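Local coordinates for secretion protein Snm4 (Mycobacterium xenopi, PDB 7B7J) that is probably a component of the pore complex of the mycobacterial ESX-5 type VII secretion system, to which it contributes a ubiquitin-like cytosolic domain, at residues Arg70-Cys76 and Leu100-Glu106; Gln19-Val23 and Val34-His39. All coordinates share one frame; numbering follows the deposited sequence.

Overall arrangement
Both contacts are antiparallel strand pairs in one four-stranded mixed sheet, ordered 30-37, 20-27, 99-107, 70-76. Contact 2, first along the chain, is the open end of the N-terminal hairpin; contact 1 closes later, when the last strand comes back beside 70-76. Each therefore holds an outermost strand, and the two lie on opposite sides of the chain's centre, their own centres about 19 Å apart. Their nearest atoms are about 5 Å apart without touching, yet strands 20-27 and 99-107 run parallel as neighbours and join the two pairs. With helix 42-60 between hairpin and strand 70-76 in sequence, this is the ubiquitin-like fold of the EccD5 cytosolic domain.

Contact 1: residues Arg70-Cys76 and Leu100-Glu106; sequences RGRWMLC and LWLKFLE
Phe-104 lies across the indole of Trp-73, the two side chains crossing at about a right angle. Its CB sits almost centrally over the indole's six-membered ring, 3.5 Å from that ring's centroid, a CH-pi contact. Its phenyl edge then comes down on the face of the five-membered ring in an edge-to-face pair with planes at 53°; CD1 of Phe-104 is 3.6 Å from NE1 of Trp-73. A chi1 of -174° swings the phenyl away from its own backbone nitrogen and past the indole to Gly-71, where CE1 of Phe-104 is 3.4 Å from the glycine C. Gly-71 in turn brings its CA to 3.0 Å from O of Leu-105, a CA-H...O contact beside its non-hydrogen-bonded pairing with Glu-106. On the same face as the aromatic pair, CD2 of Leu-75 meets CD1 of Leu-102 at 3.9 Å, and Trp-73 and Leu-75 both reach Ile-46 of helix 42-60.

The other face carries Met-74, which folds back at its last torsion, its methyl CE resting 3.8 Å from CB of Leu-105. Further along, SG of Cys-76 touches the aliphatic CD of Lys-103 at 4.0 Å. Between the two faces, three pairs of backbone hydrogen bonds join Arg-72 to Leu-105, Met-74 to Lys-103 and Cys-76 to Trp-101, the straightest from N of Leu-105 to O of Arg-72 (2.8 Å, 177°). This regular antiparallel ladder, with an apolar face turned to the helix, is characteristic of the ubiquitin-like beta-grasp fold.

Contact 2: residues Gln19-Val23 and Val34-His39; sequences QAAVV and VVLDAH
Val-23 presses its CG2 methyl against two residues of the partner strand, lying 3.5 Å from CG2 of Val-34 and just as near CD1 of Leu-36. In both valines the touching CG2 stands between the backbone nitrogen and the carbonyl carbon, which turns the two methyls to face each other; their separation is tighter than usual van der Waals contact. Leu-36 crosses Val-23 at about a right angle. On the opposite face Val-35 has CG1 anti to its own nitrogen, and this methyl packs 3.7 Å from CB of Ala-20.

Paired backbone hydrogen bonds join Ala-21 to Leu-36 and Val-23 to Val-34. Past the strand end N of Ala-38 donates a hydrogen bond to O of Gln-19 (3.2 Å). OD1 of Asp-37 accepts from N of His-39 (2.8 Å), an Asx turn, and a water donates to both this OD1 and O of Gln-19. Gln-19 and His-39 meet through a weak hydrogen bond from NE2 to OE1, with OE1 in the plane of the imidazole and the amide turned 72° from it.

The pair forms the open end of the hairpin of strands 20-27 and 30-37. Leu-89 packs against Ala-21 and Leu-36, Thr-90 is hydrogen-bonded to Ala-38 through its OG1 as well as its backbone, and strand 20-27 continues the sheet toward 99-107, leaving 30-37 outermost.

Contact 1: residues Arg70-Cys76 and Leu100-Glu106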
loop_
_atom_site.group_PDB
_atom_site.type_symbol
_atom_site.label_atom_id
_atom_site.label_comp_id
_atom_site.label_asym_id
_atom_site.label_seq_id
_atom_site.Cartn_x
_atom_site.Cartn_y
_atom_site.Cartn_z
ATOM N N ARG A 70 -13.537 -11.516 -5.924
ATOM C CA ARG A 70 -12.203 -12.139 -5.865
ATOM C C ARG A 70 -11.241 -11.153 -6.499
ATOM O O ARG A 70 -11.712 -10.350 -7.297
ATOM C CB ARG A 70 -12.191 -13.430 -6.682
ATOM C CG ARG A 70 -13.060 -14.538 -6.111
ATOM C CD ARG A 70 -13.062 -15.786 -6.972
ATOM N NE ARG A 70 -13.890 -16.811 -6.359
ATOM C CZ ARG A 70 -15.209 -16.886 -6.479
ATOM N NH1 ARG A 70 -15.866 -15.978 -7.179
ATOM N NH2 ARG A 70 -15.866 -17.868 -5.893
ATOM N N GLY A 71 -9.968 -11.200 -6.117
ATOM C CA GLY A 71 -8.936 -10.341 -6.763
ATOM C C GLY A 71 -7.812 -9.988 -5.776
ATOM O O GLY A 71 -7.577 -10.767 -4.834
ATOM N N ARG A 72 -7.022 -8.964 -6.053
ATOM C CA ARG A 72 -5.686 -8.855 -5.478
ATOM C C ARG A 72 -5.486 -7.424 -5.058
ATOM O O ARG A 72 -5.800 -6.529 -5.859
ATOM C CB ARG A 72 -4.598 -9.290 -6.453
ATOM C CG ARG A 72 -4.761 -10.756 -6.929
ATOM C CD ARG A 72 -3.727 -11.372 -7.890
ATOM N NE ARG A 72 -4.344 -10.947 -9.091
ATOM C CZ ARG A 72 -4.162 -9.768 -9.637
ATOM N NH1 ARG A 72 -3.225 -8.927 -9.188
ATOM N NH2 ARG A 72 -4.949 -9.460 -10.650
ATOM N N TRP A 73 -4.979 -7.207 -3.873
ATOM C CA TRP A 73 -4.619 -5.863 -3.378
ATOM C C TRP A 73 -3.210 -5.581 -3.868
ATOM O O TRP A 73 -2.433 -6.546 -3.901
ATOM C CB TRP A 73 -4.656 -5.818 -1.848
ATOM C CG TRP A 73 -6.030 -5.576 -1.251
ATOM C CD1 TRP A 73 -6.824 -6.499 -0.666
ATOM C CD2 TRP A 73 -6.815 -4.354 -1.362
ATOM N NE1 TRP A 73 -8.024 -5.952 -0.316
ATOM C CE2 TRP A 73 -8.097 -4.708 -0.770
ATOM C CE3 TRP A 73 -6.568 -3.045 -1.737
ATOM C CZ2 TRP A 73 -9.124 -3.798 -0.656
ATOM C CZ3 TRP A 73 -7.626 -2.128 -1.660
ATOM C CH2 TRP A 73 -8.923 -2.580 -1.243
ATOM N N MET A 74 -2.968 -4.368 -4.363
ATOM C CA MET A 74 -1.656 -3.984 -4.914
ATOM C C MET A 74 -1.305 -2.544 -4.517
ATOM O O MET A 74 -2.216 -1.773 -4.219
ATOM C CB MET A 74 -1.691 -4.310 -6.404
ATOM C CG MET A 74 -2.738 -3.553 -7.010
ATOM S SD MET A 74 -2.937 -3.902 -8.893
ATOM C CE MET A 74 -3.152 -5.647 -8.845
ATOM N N LEU A 75 -0.033 -2.301 -4.401
ATOM C CA LEU A 75 0.488 -0.943 -4.289
ATOM C C LEU A 75 0.870 -0.397 -5.660
ATOM O O LEU A 75 1.690 -1.052 -6.298
ATOM C CB LEU A 75 1.651 -0.816 -3.328
ATOM C CG LEU A 75 1.204 -1.062 -1.902
ATOM C CD1 LEU A 75 2.605 -1.346 -1.197
ATOM C CD2 LEU A 75 0.478 0.149 -1.319
ATOM N N CYS A 76 0.267 0.678 -6.019
ATOM C CA CYS A 76 0.366 1.244 -7.406
ATOM C C CYS A 76 1.015 2.683 -7.403
ATOM O O CYS A 76 0.804 3.497 -6.538
ATOM C CB CYS A 76 -1.000 1.337 -8.120
ATOM S SG CYS A 76 -1.687 -0.310 -8.339
ATOM N N LEU A 100 2.218 6.096 -2.938
ATOM C CA LEU A 100 1.659 4.831 -3.517
ATOM C C LEU A 100 0.161 4.763 -3.256
ATOM O O LEU A 100 -0.279 5.253 -2.236
ATOM C CB LEU A 100 2.349 3.640 -2.864
ATOM C CG LEU A 100 3.845 3.487 -2.990
ATOM C CD1 LEU A 100 4.272 2.248 -2.199
ATOM C CD2 LEU A 100 4.210 3.488 -4.480
ATOM N N TRP A 101 -0.613 4.206 -4.165
ATOM C CA TRP A 101 -2.036 4.021 -4.045
ATOM C C TRP A 101 -2.322 2.536 -3.772
ATOM O O TRP A 101 -1.887 1.704 -4.427
ATOM C CB TRP A 101 -2.732 4.518 -5.289
ATOM C CG TRP A 101 -2.894 6.034 -5.363
ATOM C CD1 TRP A 101 -4.090 6.690 -5.317
ATOM C CD2 TRP A 101 -1.895 7.049 -5.714
ATOM N NE1 TRP A 101 -3.941 8.041 -5.450
ATOM C CE2 TRP A 101 -2.595 8.319 -5.704
ATOM C CE3 TRP A 101 -0.503 6.963 -6.026
ATOM C CZ2 TRP A 101 -1.917 9.535 -6.027
ATOM C CZ3 TRP A 101 0.159 8.162 -6.262
ATOM C CH2 TRP A 101 -0.549 9.352 -6.270
ATOM N N LEU A 102 -3.035 2.316 -2.700
ATOM C CA LEU A 102 -3.409 0.930 -2.362
ATOM C C LEU A 102 -4.688 0.634 -3.078
ATOM O O LEU A 102 -5.740 1.340 -2.840
ATOM C CB LEU A 102 -3.514 0.862 -0.840
ATOM C CG LEU A 102 -3.893 -0.516 -0.280
ATOM C CD1 LEU A 102 -2.903 -1.624 -0.644
ATOM C CD2 LEU A 102 -4.001 -0.323 1.256
ATOM N N LYS A 103 -4.739 -0.361 -4.000
ATOM C CA LYS A 103 -5.848 -0.487 -4.902
ATOM C C LYS A 103 -6.190 -2.016 -4.939
ATOM O O LYS A 103 -5.329 -2.827 -4.834
ATOM C CB LYS A 103 -5.414 -0.060 -6.337
ATOM C CG LYS A 103 -5.179 1.413 -6.544
ATOM C CD LYS A 103 -4.938 1.899 -7.853
ATOM C CE LYS A 103 -6.257 2.228 -8.537
ATOM N NZ LYS A 103 -6.111 2.140 -10.017
ATOM N N PHE A 104 -7.413 -2.324 -5.210
ATOM C CA PHE A 104 -7.928 -3.708 -5.310
ATOM C C PHE A 104 -8.245 -3.965 -6.757
ATOM O O PHE A 104 -8.968 -3.254 -7.360
ATOM C CB PHE A 104 -9.151 -3.959 -4.437
ATOM C CG PHE A 104 -9.649 -5.379 -4.371
ATOM C CD1 PHE A 104 -8.925 -6.413 -3.791
ATOM C CD2 PHE A 104 -10.762 -5.761 -5.080
ATOM C CE1 PHE A 104 -9.299 -7.736 -3.770
ATOM C CE2 PHE A 104 -11.169 -7.094 -5.076
ATOM C CZ PHE A 104 -10.430 -8.106 -4.448
ATOM N N LEU A 105 -7.717 -5.021 -7.282
ATOM C CA LEU A 105 -8.111 -5.373 -8.628
ATOM C C LEU A 105 -8.980 -6.598 -8.639
ATOM O O LEU A 105 -8.522 -7.670 -8.163
ATOM C CB LEU A 105 -6.862 -5.520 -9.448
ATOM C CG LEU A 105 -7.297 -5.841 -10.897
ATOM C CD1 LEU A 105 -8.437 -4.979 -11.462
ATOM C CD2 LEU A 105 -6.100 -5.652 -11.781
ATOM N N GLU A 106 -10.223 -6.530 -8.969
ATOM C CA GLU A 106 -11.309 -7.486 -8.906
ATOM C C GLU A 106 -10.958 -8.512 -10.003
ATOM O O GLU A 106 -10.414 -8.148 -11.051
ATOM C CB GLU A 106 -12.705 -6.893 -9.214
ATOM C CG GLU A 106 -13.861 -7.892 -9.076
ATOM C CD GLU A 106 -15.264 -7.343 -9.324
ATOM O OE1 GLU A 106 -15.348 -6.126 -9.659
ATOM O OE2 GLU A 106 -16.244 -8.041 -9.069
#

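Contact 2: residues Gln19-Val23 and Val34-His39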
loop_
_atom_site.group_PDB
_atom_site.type_symbol
_atom_site.label_atom_id
_atom_site.label_comp_id
_atom_site.label_asym_id
_atom_site.label_seq_id
_atom_site.Cartn_x
_atom_site.Cartn_y
_atom_site.Cartn_z
ATOM N N GLN A 19 17.260 -0.608 7.373
ATOM C CA GLN A 19 16.852 0.577 6.572
ATOM C C GLN A 19 15.330 0.714 6.473
ATOM O O GLN A 19 14.633 -0.300 6.402
ATOM C CB GLN A 19 17.492 0.577 5.191
ATOM C CG GLN A 19 18.253 1.846 4.861
ATOM C CD GLN A 19 19.219 1.617 3.725
ATOM O OE1 GLN A 19 19.857 0.571 3.624
ATOM N NE2 GLN A 19 19.326 2.603 2.852
ATOM N N ALA A 20 14.865 1.959 6.444
ATOM C CA ALA A 20 13.416 2.219 6.378
ATOM C C ALA A 20 13.100 3.187 5.247
ATOM O O ALA A 20 14.019 3.831 4.754
ATOM C CB ALA A 20 12.948 2.796 7.676
ATOM N N ALA A 21 11.846 3.212 4.827
ATOM C CA ALA A 21 11.378 4.187 3.822
ATOM C C ALA A 21 10.149 4.812 4.464
ATOM O O ALA A 21 9.192 4.122 4.865
ATOM C CB ALA A 21 11.087 3.460 2.507
ATOM N N VAL A 22 10.039 6.129 4.372
ATOM C CA VAL A 22 8.848 6.897 4.761
ATOM C C VAL A 22 8.015 7.156 3.465
ATOM O O VAL A 22 8.489 7.897 2.559
ATOM C CB VAL A 22 9.364 8.219 5.371
ATOM C CG1 VAL A 22 8.126 9.122 5.717
ATOM C CG2 VAL A 22 10.249 7.973 6.571
ATOM N N VAL A 23 6.794 6.594 3.453
ATOM C CA VAL A 23 5.986 6.586 2.250
ATOM C C VAL A 23 4.665 7.203 2.592
ATOM O O VAL A 23 4.189 6.935 3.647
ATOM C CB VAL A 23 5.955 5.207 1.684
ATOM C CG1 VAL A 23 7.261 4.474 1.505
ATOM C CG2 VAL A 23 5.195 4.222 2.408
ATOM N N VAL A 34 3.515 6.352 6.570
ATOM C CA VAL A 34 4.051 5.192 7.313
ATOM C C VAL A 34 5.513 5.047 7.124
ATOM O O VAL A 34 5.971 5.346 6.071
ATOM C CB VAL A 34 3.336 3.914 6.762
ATOM C CG1 VAL A 34 1.887 3.798 7.201
ATOM C CG2 VAL A 34 3.374 3.732 5.341
ATOM N N VAL A 35 6.107 4.451 8.063
ATOM C CA VAL A 35 7.506 3.950 8.053
ATOM C C VAL A 35 7.485 2.493 7.749
ATOM O O VAL A 35 6.994 1.721 8.575
ATOM C CB VAL A 35 8.275 4.342 9.296
ATOM C CG1 VAL A 35 9.750 3.961 9.170
ATOM C CG2 VAL A 35 8.299 5.859 9.738
ATOM N N LEU A 36 8.087 2.144 6.613
ATOM C CA LEU A 36 8.100 0.705 6.135
ATOM C C LEU A 36 9.525 0.141 6.019
ATOM O O LEU A 36 10.480 0.869 5.729
ATOM C CB LEU A 36 7.382 0.483 4.898
ATOM C CG LEU A 36 5.952 0.925 4.830
ATOM C CD1 LEU A 36 5.330 0.856 3.409
ATOM C CD2 LEU A 36 5.169 0.080 5.788
ATOM N N ASP A 37 9.696 -1.137 6.268
ATOM C CA ASP A 37 11.000 -1.784 5.956
ATOM C C ASP A 37 11.286 -1.544 4.453
ATOM O O ASP A 37 10.534 -2.015 3.623
ATOM C CB ASP A 37 10.934 -3.262 6.292
ATOM C CG ASP A 37 12.182 -4.143 6.169
ATOM O OD1 ASP A 37 12.901 -4.040 5.267
ATOM O OD2 ASP A 37 12.194 -5.061 6.921
ATOM N N ALA A 38 12.472 -1.030 4.166
ATOM C CA ALA A 38 13.002 -0.695 2.783
ATOM C C ALA A 38 13.469 -1.952 2.033
ATOM O O ALA A 38 13.731 -1.755 0.807
ATOM C CB ALA A 38 14.193 0.290 2.943
ATOM N N HIS A 39 13.616 -3.076 2.719
ATOM C CA HIS A 39 14.255 -4.297 2.133
ATOM C C HIS A 39 13.269 -5.474 2.028
ATOM O O HIS A 39 13.594 -6.484 1.423
ATOM C CB HIS A 39 15.560 -4.718 2.808
ATOM C CG HIS A 39 16.623 -3.649 2.494
ATOM N ND1 HIS A 39 16.904 -3.264 1.139
ATOM C CD2 HIS A 39 17.398 -2.815 3.287
ATOM C CE1 HIS A 39 17.676 -2.164 1.151
ATOM N NE2 HIS A 39 17.989 -1.888 2.446
HETATM O O HOH W 1 15.462 -3.114 6.282
#